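Local coordinates for transcriptional activator of comK gene (Bacillus halodurans, PDB 2HQB), which probably acts as a membrane-anchored lipoprotein of the BMP family, with a periplasmic-binding-protein-like fold, that promotes expression of the competence gene comK, at residues A[76-81]-A[88-93]; A[66-71]-A[232-237]; A[54-59]-A[83-88]; A[8-13]-A[27-32]. All coordinates share one frame; numbering follows the deposited sequence.

Interaction 1 (A[76-81]-A[88-93])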
# COMPACT_ATOMS: atom_id res chain seq x y z
N GLU A 76 -2.87 -18.64 2.53
CA GLU A 76 -2.87 -19.95 3.18
C GLU A 76 -4.24 -20.62 3.00
O GLU A 76 -4.32 -21.83 2.78
CB GLU A 76 -2.55 -19.82 4.67
CG GLU A 76 -2.83 -21.07 5.49
CD GLU A 76 -2.10 -22.28 4.93
OE1 GLU A 76 -1.10 -22.10 4.18
OE2 GLU A 76 -2.50 -23.42 5.27
N TYR A 77 -5.30 -19.83 3.13
CA TYR A 77 -6.67 -20.31 2.98
C TYR A 77 -6.85 -20.91 1.58
O TYR A 77 -7.43 -21.98 1.42
CB TYR A 77 -7.67 -19.17 3.10
CG TYR A 77 -7.81 -18.49 4.45
CD1 TYR A 77 -8.38 -17.23 4.53
CD2 TYR A 77 -7.44 -19.12 5.63
CE1 TYR A 77 -8.57 -16.61 5.74
CE2 TYR A 77 -7.63 -18.48 6.86
CZ TYR A 77 -8.19 -17.23 6.90
OH TYR A 77 -8.42 -16.59 8.09
N PHE A 78 -6.36 -20.20 0.56
CA PHE A 78 -6.48 -20.65 -0.82
C PHE A 78 -5.59 -21.84 -1.10
O PHE A 78 -5.89 -22.67 -1.97
CB PHE A 78 -6.09 -19.53 -1.78
CG PHE A 78 -7.04 -18.38 -1.79
CD1 PHE A 78 -6.65 -17.16 -2.30
CD2 PHE A 78 -8.31 -18.50 -1.29
CE1 PHE A 78 -7.52 -16.08 -2.32
CE2 PHE A 78 -9.18 -17.44 -1.29
CZ PHE A 78 -8.79 -16.23 -1.81
N SER A 79 -4.48 -21.93 -0.38
CA SER A 79 -3.56 -23.02 -0.63
C SER A 79 -4.09 -24.38 -0.20
O SER A 79 -3.75 -25.41 -0.79
CB SER A 79 -2.24 -22.75 0.06
OG SER A 79 -1.60 -21.66 -0.57
N THR A 80 -4.92 -24.37 0.83
CA THR A 80 -5.46 -25.61 1.34
C THR A 80 -6.72 -25.97 0.59
O THR A 80 -7.48 -26.83 1.02
CB THR A 80 -5.78 -25.50 2.86
OG1 THR A 80 -6.43 -24.25 3.15
CG2 THR A 80 -4.49 -25.60 3.66
N ILE A 81 -6.94 -25.34 -0.56
CA ILE A 81 -8.16 -25.62 -1.29
C ILE A 81 -8.06 -25.39 -2.81
O ILE A 81 -8.95 -25.81 -3.56
CB ILE A 81 -9.30 -24.74 -0.65
CG1 ILE A 81 -10.61 -25.50 -0.71
CG2 ILE A 81 -9.41 -23.38 -1.35
CD1 ILE A 81 -11.81 -24.70 -0.21
N VAL A 88 -11.05 -22.83 -11.17
CA VAL A 88 -11.12 -21.54 -10.47
C VAL A 88 -9.73 -21.04 -10.10
O VAL A 88 -8.92 -21.80 -9.59
CB VAL A 88 -11.91 -21.73 -9.18
CG1 VAL A 88 -12.07 -20.41 -8.43
CG2 VAL A 88 -13.22 -22.37 -9.52
N HIS A 89 -9.47 -19.76 -10.36
CA HIS A 89 -8.18 -19.17 -10.05
C HIS A 89 -8.24 -18.36 -8.75
O HIS A 89 -9.21 -17.64 -8.49
CB HIS A 89 -7.73 -18.26 -11.17
CG HIS A 89 -6.28 -17.91 -11.11
ND1 HIS A 89 -5.29 -18.80 -11.49
CD2 HIS A 89 -5.65 -16.79 -10.72
CE1 HIS A 89 -4.11 -18.23 -11.33
NE2 HIS A 89 -4.30 -17.00 -10.86
N PHE A 90 -7.18 -18.44 -7.95
CA PHE A 90 -7.17 -17.76 -6.68
C PHE A 90 -6.07 -16.71 -6.54
O PHE A 90 -4.89 -17.03 -6.67
CB PHE A 90 -7.05 -18.79 -5.55
CG PHE A 90 -8.16 -19.82 -5.52
CD1 PHE A 90 -8.17 -20.89 -6.41
CD2 PHE A 90 -9.19 -19.74 -4.57
CE1 PHE A 90 -9.18 -21.86 -6.35
CE2 PHE A 90 -10.22 -20.71 -4.50
CZ PHE A 90 -10.21 -21.77 -5.39
N VAL A 91 -6.44 -15.46 -6.29
CA VAL A 91 -5.44 -14.42 -6.09
C VAL A 91 -5.49 -14.00 -4.62
O VAL A 91 -6.56 -13.86 -4.04
CB VAL A 91 -5.72 -13.17 -6.95
CG1 VAL A 91 -4.45 -12.32 -7.06
CG2 VAL A 91 -6.18 -13.58 -8.31
N SER A 92 -4.33 -13.83 -4.01
CA SER A 92 -4.29 -13.40 -2.62
C SER A 92 -3.51 -12.12 -2.61
O SER A 92 -2.66 -11.87 -3.47
CB SER A 92 -3.56 -14.43 -1.74
OG SER A 92 -2.18 -14.08 -1.50
N PHE A 93 -3.81 -11.27 -1.64
CA PHE A 93 -3.03 -10.06 -1.53
C PHE A 93 -2.01 -10.34 -0.42
O PHE A 93 -2.39 -10.50 0.73
CB PHE A 93 -3.90 -8.90 -1.16
CG PHE A 93 -3.83 -7.79 -2.14
CD1 PHE A 93 -4.58 -7.83 -3.32
CD2 PHE A 93 -2.95 -6.71 -1.93
CE1 PHE A 93 -4.47 -6.81 -4.30
CE2 PHE A 93 -2.81 -5.68 -2.89
CZ PHE A 93 -3.57 -5.72 -4.08

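Interaction 2 (A[66-71]-A[232-237])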
# COMPACT_ATOMS: atom_id res chain seq x y z
N LEU A 66 -13.04 -16.43 -10.60
CA LEU A 66 -11.85 -15.69 -10.15
C LEU A 66 -12.11 -15.17 -8.71
O LEU A 66 -13.00 -14.35 -8.49
CB LEU A 66 -11.53 -14.51 -11.06
CG LEU A 66 -10.23 -13.78 -10.71
CD1 LEU A 66 -9.04 -14.72 -10.88
CD2 LEU A 66 -10.06 -12.57 -11.61
N ILE A 67 -11.34 -15.66 -7.75
CA ILE A 67 -11.53 -15.27 -6.35
C ILE A 67 -10.35 -14.52 -5.70
O ILE A 67 -9.23 -15.03 -5.66
CB ILE A 67 -11.83 -16.51 -5.51
CG1 ILE A 67 -13.27 -16.94 -5.75
CG2 ILE A 67 -11.58 -16.25 -4.03
CD1 ILE A 67 -13.62 -18.22 -5.03
N PHE A 68 -10.61 -13.31 -5.19
CA PHE A 68 -9.56 -12.53 -4.51
C PHE A 68 -9.68 -12.66 -2.99
O PHE A 68 -10.77 -12.88 -2.45
CB PHE A 68 -9.64 -11.06 -4.85
CG PHE A 68 -9.15 -10.73 -6.22
CD1 PHE A 68 -10.04 -10.65 -7.28
CD2 PHE A 68 -7.82 -10.39 -6.43
CE1 PHE A 68 -9.62 -10.24 -8.51
CE2 PHE A 68 -7.38 -9.98 -7.68
CZ PHE A 68 -8.28 -9.90 -8.72
N GLY A 69 -8.54 -12.54 -2.32
CA GLY A 69 -8.48 -12.64 -0.86
C GLY A 69 -7.66 -11.44 -0.43
O GLY A 69 -6.46 -11.34 -0.71
N HIS A 70 -8.29 -10.51 0.26
CA HIS A 70 -7.57 -9.32 0.63
C HIS A 70 -6.83 -9.48 1.93
O HIS A 70 -7.38 -9.27 3.02
CB HIS A 70 -8.49 -8.14 0.68
CG HIS A 70 -7.78 -6.86 0.46
ND1 HIS A 70 -6.93 -6.66 -0.61
CD2 HIS A 70 -7.80 -5.70 1.16
CE1 HIS A 70 -6.46 -5.43 -0.56
NE2 HIS A 70 -6.96 -4.83 0.50
N GLY A 71 -5.57 -9.85 1.82
CA GLY A 71 -4.84 -10.05 3.03
C GLY A 71 -3.94 -11.24 2.96
O GLY A 71 -4.16 -12.15 2.18
N ASP A 232 -6.57 -0.21 -8.74
CA ASP A 232 -5.99 -0.41 -10.06
C ASP A 232 -5.41 -1.80 -10.23
O ASP A 232 -5.64 -2.47 -11.23
CB ASP A 232 -4.90 0.61 -10.30
CG ASP A 232 -5.46 1.94 -10.54
OD1 ASP A 232 -6.70 2.05 -10.41
OD2 ASP A 232 -4.69 2.86 -10.85
N LEU A 233 -4.63 -2.23 -9.25
CA LEU A 233 -4.08 -3.55 -9.35
C LEU A 233 -5.19 -4.61 -9.49
O LEU A 233 -5.04 -5.58 -10.24
CB LEU A 233 -3.22 -3.86 -8.13
CG LEU A 233 -2.35 -5.07 -8.42
CD1 LEU A 233 -1.48 -4.70 -9.59
CD2 LEU A 233 -1.52 -5.45 -7.21
N TYR A 234 -6.30 -4.44 -8.77
CA TYR A 234 -7.39 -5.42 -8.85
C TYR A 234 -7.89 -5.51 -10.27
O TYR A 234 -7.97 -6.58 -10.83
CB TYR A 234 -8.58 -5.07 -7.96
CG TYR A 234 -8.54 -5.71 -6.60
CD1 TYR A 234 -7.65 -5.26 -5.63
CD2 TYR A 234 -9.40 -6.75 -6.26
CE1 TYR A 234 -7.62 -5.83 -4.37
CE2 TYR A 234 -9.37 -7.31 -5.00
CZ TYR A 234 -8.47 -6.84 -4.06
OH TYR A 234 -8.40 -7.38 -2.80
N VAL A 235 -8.25 -4.37 -10.83
CA VAL A 235 -8.73 -4.32 -12.19
C VAL A 235 -7.64 -4.93 -13.08
O VAL A 235 -7.89 -5.87 -13.81
CB VAL A 235 -9.07 -2.85 -12.57
CG1 VAL A 235 -9.42 -2.73 -14.03
CG2 VAL A 235 -10.26 -2.38 -11.71
N LEU A 236 -6.42 -4.41 -12.99
CA LEU A 236 -5.33 -4.93 -13.80
C LEU A 236 -5.26 -6.46 -13.82
O LEU A 236 -5.26 -7.08 -14.89
CB LEU A 236 -4.00 -4.37 -13.28
CG LEU A 236 -2.67 -4.94 -13.79
CD1 LEU A 236 -2.65 -4.87 -15.33
CD2 LEU A 236 -1.51 -4.13 -13.24
N VAL A 237 -5.19 -7.05 -12.63
CA VAL A 237 -5.09 -8.49 -12.47
C VAL A 237 -6.32 -9.24 -12.98
O VAL A 237 -6.22 -10.37 -13.39
CB VAL A 237 -4.81 -8.83 -10.98
CG1 VAL A 237 -4.96 -10.32 -10.73
CG2 VAL A 237 -3.40 -8.34 -10.60

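Interaction 3 (A[54-59]-A[83-88])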
# COMPACT_ATOMS: atom_id res chain seq x y z
N ARG A 54 -15.97 -22.41 3.23
CA ARG A 54 -17.40 -22.45 2.97
C ARG A 54 -17.78 -21.40 1.93
O ARG A 54 -18.46 -21.71 0.94
CB ARG A 54 -18.21 -22.16 4.23
CG ARG A 54 -18.01 -23.06 5.44
CD ARG A 54 -18.75 -22.43 6.63
NE ARG A 54 -18.27 -22.89 7.94
CZ ARG A 54 -18.43 -24.12 8.41
NH1 ARG A 54 -19.07 -25.04 7.69
NH2 ARG A 54 -17.95 -24.43 9.61
N ARG A 55 -17.35 -20.15 2.15
CA ARG A 55 -17.70 -19.07 1.23
C ARG A 55 -17.11 -19.25 -0.15
O ARG A 55 -17.50 -18.56 -1.09
CB ARG A 55 -17.29 -17.71 1.80
CG ARG A 55 -17.90 -17.37 3.14
CD ARG A 55 -19.41 -17.11 3.10
NE ARG A 55 -20.01 -17.09 4.44
CZ ARG A 55 -20.53 -18.17 5.06
NH1 ARG A 55 -20.52 -19.34 4.42
NH2 ARG A 55 -21.02 -18.09 6.30
N ILE A 56 -16.18 -20.18 -0.29
CA ILE A 56 -15.57 -20.41 -1.58
C ILE A 56 -16.45 -21.37 -2.34
O ILE A 56 -16.54 -21.34 -3.58
CB ILE A 56 -14.12 -20.97 -1.40
CG1 ILE A 56 -13.22 -19.84 -0.88
CG2 ILE A 56 -13.59 -21.59 -2.72
CD1 ILE A 56 -11.71 -20.12 -0.95
N LYS A 57 -17.14 -22.21 -1.58
CA LYS A 57 -18.04 -23.20 -2.15
C LYS A 57 -19.20 -22.45 -2.75
O LYS A 57 -19.49 -22.60 -3.93
CB LYS A 57 -18.49 -24.16 -1.05
CG LYS A 57 -17.34 -25.07 -0.61
CD LYS A 57 -17.44 -25.63 0.82
CE LYS A 57 -16.14 -26.39 1.18
NZ LYS A 57 -16.05 -26.84 2.60
N GLU A 58 -19.83 -21.59 -1.95
CA GLU A 58 -20.94 -20.81 -2.45
C GLU A 58 -20.50 -20.03 -3.69
O GLU A 58 -21.12 -20.09 -4.74
CB GLU A 58 -21.40 -19.84 -1.38
CG GLU A 58 -21.44 -20.43 0.02
CD GLU A 58 -21.94 -19.45 1.08
OE1 GLU A 58 -21.39 -18.32 1.22
OE2 GLU A 58 -22.89 -19.80 1.80
N LEU A 59 -19.39 -19.31 -3.58
CA LEU A 59 -18.93 -18.50 -4.70
C LEU A 59 -18.79 -19.24 -6.01
O LEU A 59 -19.25 -18.76 -7.05
CB LEU A 59 -17.61 -17.85 -4.33
CG LEU A 59 -17.70 -16.61 -3.46
CD1 LEU A 59 -16.29 -16.16 -3.15
CD2 LEU A 59 -18.44 -15.53 -4.19
N ASN A 83 -6.58 -26.83 -5.06
CA ASN A 83 -6.44 -28.03 -5.89
C ASN A 83 -7.73 -28.76 -6.14
O ASN A 83 -7.77 -29.65 -6.97
CB ASN A 83 -5.41 -29.00 -5.30
CG ASN A 83 -4.02 -28.69 -5.77
OD1 ASN A 83 -3.80 -28.37 -6.94
ND2 ASN A 83 -3.05 -28.79 -4.86
N GLN A 84 -8.78 -28.42 -5.40
CA GLN A 84 -10.06 -29.06 -5.62
C GLN A 84 -10.94 -28.16 -6.47
O GLN A 84 -12.11 -28.46 -6.69
CB GLN A 84 -10.75 -29.37 -4.31
CG GLN A 84 -10.70 -28.26 -3.34
CD GLN A 84 -11.25 -28.69 -2.01
OE1 GLN A 84 -12.47 -28.84 -1.85
NE2 GLN A 84 -10.37 -28.90 -1.04
N TYR A 85 -10.37 -27.06 -6.93
CA TYR A 85 -11.08 -26.11 -7.75
C TYR A 85 -10.16 -25.74 -8.89
O TYR A 85 -9.78 -24.59 -9.07
CB TYR A 85 -11.42 -24.90 -6.94
CG TYR A 85 -12.45 -25.16 -5.88
CD1 TYR A 85 -12.07 -25.32 -4.55
CD2 TYR A 85 -13.81 -25.17 -6.18
CE1 TYR A 85 -13.01 -25.48 -3.54
CE2 TYR A 85 -14.76 -25.34 -5.18
CZ TYR A 85 -14.35 -25.49 -3.86
OH TYR A 85 -15.27 -25.63 -2.85
N PRO A 86 -9.81 -26.73 -9.71
CA PRO A 86 -8.90 -26.43 -10.83
C PRO A 86 -9.47 -25.42 -11.81
O PRO A 86 -8.73 -24.66 -12.44
CB PRO A 86 -8.65 -27.81 -11.43
CG PRO A 86 -9.97 -28.53 -11.14
CD PRO A 86 -10.30 -28.12 -9.74
N ASP A 87 -10.78 -25.42 -11.93
CA ASP A 87 -11.50 -24.54 -12.85
C ASP A 87 -11.64 -23.09 -12.35
O ASP A 87 -12.24 -22.25 -13.02
CB ASP A 87 -12.89 -25.15 -13.12
CG ASP A 87 -13.66 -25.50 -11.81
OD1 ASP A 87 -13.04 -25.97 -10.82
OD2 ASP A 87 -14.91 -25.32 -11.78
N VAL A 88 -11.05 -22.83 -11.17
CA VAL A 88 -11.12 -21.54 -10.47
C VAL A 88 -9.73 -21.04 -10.10
O VAL A 88 -8.92 -21.80 -9.59
CB VAL A 88 -11.91 -21.73 -9.18
CG1 VAL A 88 -12.07 -20.41 -8.43
CG2 VAL A 88 -13.22 -22.37 -9.52

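Interaction 4 (A[8-13]-A[27-32])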
# COMPACT_ATOMS: atom_id res chain seq x y z
N VAL A 8 -16.15 -12.37 -10.77
CA VAL A 8 -15.25 -12.20 -9.63
C VAL A 8 -15.79 -12.13 -8.22
O VAL A 8 -16.75 -11.44 -7.92
CB VAL A 8 -14.37 -10.98 -9.84
CG1 VAL A 8 -13.10 -11.11 -9.01
CG2 VAL A 8 -14.06 -10.83 -11.32
N GLY A 9 -15.15 -12.89 -7.34
CA GLY A 9 -15.52 -12.88 -5.93
C GLY A 9 -14.39 -12.25 -5.10
O GLY A 9 -13.20 -12.25 -5.51
N LEU A 10 -14.74 -11.67 -3.95
CA LEU A 10 -13.75 -11.10 -3.07
C LEU A 10 -14.01 -11.53 -1.65
O LEU A 10 -15.13 -11.45 -1.15
CB LEU A 10 -13.75 -9.56 -3.14
CG LEU A 10 -12.87 -8.84 -2.08
CD1 LEU A 10 -11.42 -9.26 -2.26
CD2 LEU A 10 -13.02 -7.34 -2.22
N LEU A 11 -12.98 -12.04 -1.00
CA LEU A 11 -13.13 -12.41 0.39
C LEU A 11 -12.39 -11.29 1.11
O LEU A 11 -11.34 -10.86 0.66
CB LEU A 11 -12.47 -13.74 0.71
CG LEU A 11 -13.06 -14.99 0.09
CD1 LEU A 11 -12.40 -16.14 0.76
CD2 LEU A 11 -14.59 -15.06 0.25
N VAL A 12 -12.96 -10.81 2.20
CA VAL A 12 -12.35 -9.75 2.97
C VAL A 12 -12.53 -10.08 4.46
O VAL A 12 -13.48 -10.74 4.86
CB VAL A 12 -12.97 -8.42 2.55
CG1 VAL A 12 -14.25 -8.17 3.27
CG2 VAL A 12 -12.01 -7.35 2.77
N GLU A 13 -11.57 -9.69 5.30
CA GLU A 13 -11.69 -10.01 6.72
C GLU A 13 -11.80 -8.72 7.51
O GLU A 13 -11.46 -7.65 6.99
CB GLU A 13 -10.48 -10.79 7.18
CG GLU A 13 -9.25 -9.93 7.30
CD GLU A 13 -8.00 -10.74 7.58
OE1 GLU A 13 -8.00 -11.58 8.52
OE2 GLU A 13 -7.02 -10.51 6.84
N GLU A 27 -13.44 -0.77 -3.50
CA GLU A 27 -13.46 0.00 -4.71
C GLU A 27 -12.84 -0.78 -5.85
O GLU A 27 -13.21 -0.57 -6.99
CB GLU A 27 -12.78 1.36 -4.52
CG GLU A 27 -11.40 1.37 -4.00
CD GLU A 27 -11.08 2.72 -3.36
OE1 GLU A 27 -9.90 3.16 -3.47
OE2 GLU A 27 -12.01 3.32 -2.74
N GLY A 28 -11.92 -1.68 -5.53
CA GLY A 28 -11.26 -2.48 -6.55
C GLY A 28 -12.27 -3.40 -7.21
O GLY A 28 -12.37 -3.45 -8.42
N LEU A 29 -13.01 -4.13 -6.40
CA LEU A 29 -14.03 -5.03 -6.93
C LEU A 29 -15.05 -4.18 -7.70
O LEU A 29 -15.50 -4.59 -8.76
CB LEU A 29 -14.72 -5.81 -5.80
CG LEU A 29 -15.59 -6.99 -6.25
CD1 LEU A 29 -14.69 -8.08 -6.81
CD2 LEU A 29 -16.42 -7.54 -5.11
N LEU A 30 -15.42 -3.01 -7.19
CA LEU A 30 -16.37 -2.16 -7.87
C LEU A 30 -15.90 -1.75 -9.26
O LEU A 30 -16.70 -1.69 -10.18
CB LEU A 30 -16.67 -0.91 -7.04
CG LEU A 30 -17.71 -1.25 -5.97
CD1 LEU A 30 -18.03 -0.04 -5.06
CD2 LEU A 30 -18.94 -1.70 -6.68
N ASN A 31 -14.62 -1.47 -9.43
CA ASN A 31 -14.12 -1.07 -10.74
C ASN A 31 -13.98 -2.28 -11.65
O ASN A 31 -14.10 -2.17 -12.87
CB ASN A 31 -12.77 -0.35 -10.62
CG ASN A 31 -12.86 0.90 -9.76
OD1 ASN A 31 -13.85 1.62 -9.81
ND2 ASN A 31 -11.80 1.16 -8.99
N ILE A 32 -13.72 -3.44 -11.06
CA ILE A 32 -13.61 -4.68 -11.82
C ILE A 32 -14.95 -4.81 -12.55
O ILE A 32 -14.98 -4.86 -13.77
CB ILE A 32 -13.34 -5.91 -10.88
CG1 ILE A 32 -11.83 -6.10 -10.69
CG2 ILE A 32 -13.99 -7.16 -11.43
CD1 ILE A 32 -11.48 -7.24 -9.76

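Interaction 1 (A[76-81]-A[88-93])
Phe78 near the end of helix 73-79 and Phe90 on strand 89-93 mark the nearest backbone approach, with the CA of Phe78 6.6 Å from the CA of Phe90. The contact belongs to a beta-alpha-beta unit, in which strand 66-69 leads through helix 73-79 into the parallel neighbouring strand 89-93; here the helix is packed back on the strand that follows it. No hydrogen bond links the two segments, and hydrophobic surface does the work. The rings of Phe78 and Phe90 meet at a slant, their planes 52° apart and their centroids separated by 5.2 Å. CD2 of Phe90 sits over one face of the Phe78 ring, toward the rim, 3.6 Å from Phe78 CD2, while Phe90 CB covers the CG and CD1 region of the same ring. Phe78 holds CG anti to the carbonyl carbon (chi1 -68°), which points the ring at the strand, across its run. A large flat side chain suits this position because it can offer a face to Phe90 and an edge to the carbonyl of the next residue: Val91 O lies in the ring plane at that edge. Beyond the helix end, Ile81 CG2 meets the neighbouring ring atom, Phe90 CE2, at 4.2 Å. Ile56 of helix 49-61 touches both rings, and Tyr85 also packs on Phe90, which closes the core on this side of the sheet. Ser92 points toward the helix, and its small side chain leaves room for the Phe78 ring, its CB 4.2 Å from CD1 of Phe78.

Interaction 2 (A[66-71]-A[232-237])
An aromatic cluster of Phe68, His70 and Tyr234 fastens strand 66-69 of the parallel sheet to helix 230-240, which comes from much later in the chain. Phe68 and Tyr234 carry most of it. Their side chains start from opposite sides of the interface and slide past each other, so that CD2 of Tyr234 lies 3.8 Å above the plane of the Phe68 ring, over its centre. The planes are inclined by 32°, and the closest pair is Phe68 CG with Tyr234 CE2 at 3.6 Å. Phe68 keeps CG anti to the carbonyl carbon (chi1 -74°), a torsion that carries its ring away from the strand and against the helix. Farther along the same ring, CG1 of Val237, one helical turn after Tyr234, rests 3.9 Å from Phe68 CZ; a compact branched residue fits between ring and helix backbone. Tyr234 reaches on past Phe68 so that its phenol oxygen meets the imidazole: OH is 2.7 Å from ND1 of His70, which lies near the plane of the tyrosine ring at its edge. An alanine in place of Phe68 would probably take away the surface under Tyr234 CD2 and CE2 and leave a gap beside Val237 CG1. Phe93 of the adjacent strand 89-93 joins the cluster, meeting His70 edge-to-face and lying nearly parallel to Tyr234. On the other flank Phe68 touches Val8 and Leu10 of strand 7-11 and Ile32 of helix 23-35, so the contact occupies the seam where two helices lie side by side over the central strands.

Interaction 3 (A[54-59]-A[83-88])
Arg54 O is gripped by two backbone N-H groups of helix 49-61, from Lys57 N at 2.9 Å and Glu58 N at 3.2 Å, and this fixes the turn whose Lys57 meets Tyr85 of the loop before strand 89-93. The helix is one of those flanking the parallel sheet of an alpha/beta domain, and the loop packs on its side. A type I beta turn from Tyr85 to Val88, closed by Val88 N to Tyr85 O, shapes that loop. Tyr85 is the one loop residue with real reach across. Its CG stands anti to the carbonyl carbon (chi1 -69°), which directs the ring toward the helix, where two neighbouring residues receive it differently. CG2 of Ile56 lies over one ring face, 4.0 Å above the plane and displaced toward the rim, closest to Tyr85 CE1. Lys57, by contrast, runs its extended aliphatic chain across the phenol end at about a right angle, bringing CG to the ring edge beside OH. The pairing suits a half-buried place: isoleucine fills the inner side, and the lysine methylenes line the hydroxyl end of the ring while the ammonium group stays outside. A serine in place of Tyr85 would probably strip the cover from Ile56 CG2 and open a gap between loop and helix. Tyr85 also touches Val60, farther along the same helix. On another side of the helix, Arg55 NH1 and Glu58 OE1 form a long salt bridge at 3.5 Å.

Interaction 4 (A[8-13]-A[27-32])
Apolar packing alone joins Val8 and Leu10 of strand 7-11 to Leu29 and Ile32 of helix 23-35. Strand and helix run almost exactly antiparallel, at 177°, the axes of strand 8-11 and helix 27-32 coming within 9.6 Å, as expected within a beta-alpha-beta unit whose next strand, 39-43, lies parallel beside the first. Two kinds of side-chain meeting can be told apart. Val8 and Ile32 come together tip to tip, methyl against methyl, with Val8 CG2 3.7 Å from Ile32 CG2. Leu29 instead slides past Val8 in the opposite direction and spreads its fork over the strand: CD1 reaches Val8 CG1 at 4.1 Å, and CD2 comes 3.9 Å from Leu10 CB. The fork is placed by Leu29 CG standing anti to the backbone N (chi1 -168°). Leu10 meets the helix through its CB, leaving the rest of its side chain for other neighbours. Beta-branched valine suits the strand, and a leucine and isoleucine three residues apart share one flank of the helix.

Backbone bonding serves each element separately. In the helix, Ile32 N donates to Gly28 O at 3.0 Å, and Asn31 N bonds to Glu27 O over a like distance. Gly9, between the two strand residues that touch the helix, is hydrogen-bonded through its backbone to Leu66 and Phe68 of the adjoining strand. Around the contact, Leu29 and Ile32 also lie on Val40 of strand 39-43, while helix 230-240 brings Tyr234 to Leu10 and Ala238 to Ile32.

All four contacts belong to one lobe, built on the parallel sheet that contains strands 7-11, 66-69 and 89-93. Interactions 2 and 4, with centres about 7 Å apart, pack helices 230-240 and 23-35 on one face; interactions 1 and 3, about 9 Å apart and sharing Val88, fill the other with helices 73-79 and 49-61. Interaction 4 closes first along the chain; interactions 1 and 3 alternate their segments, and the segments of interaction 2 lie 161 residues apart at their closest ends. Helix 230-240 thus returns to the first lobe after most strands of the second sheet have been laid down, consistent with the repeated crossings between lobes in type I periplasmic-binding-protein folds.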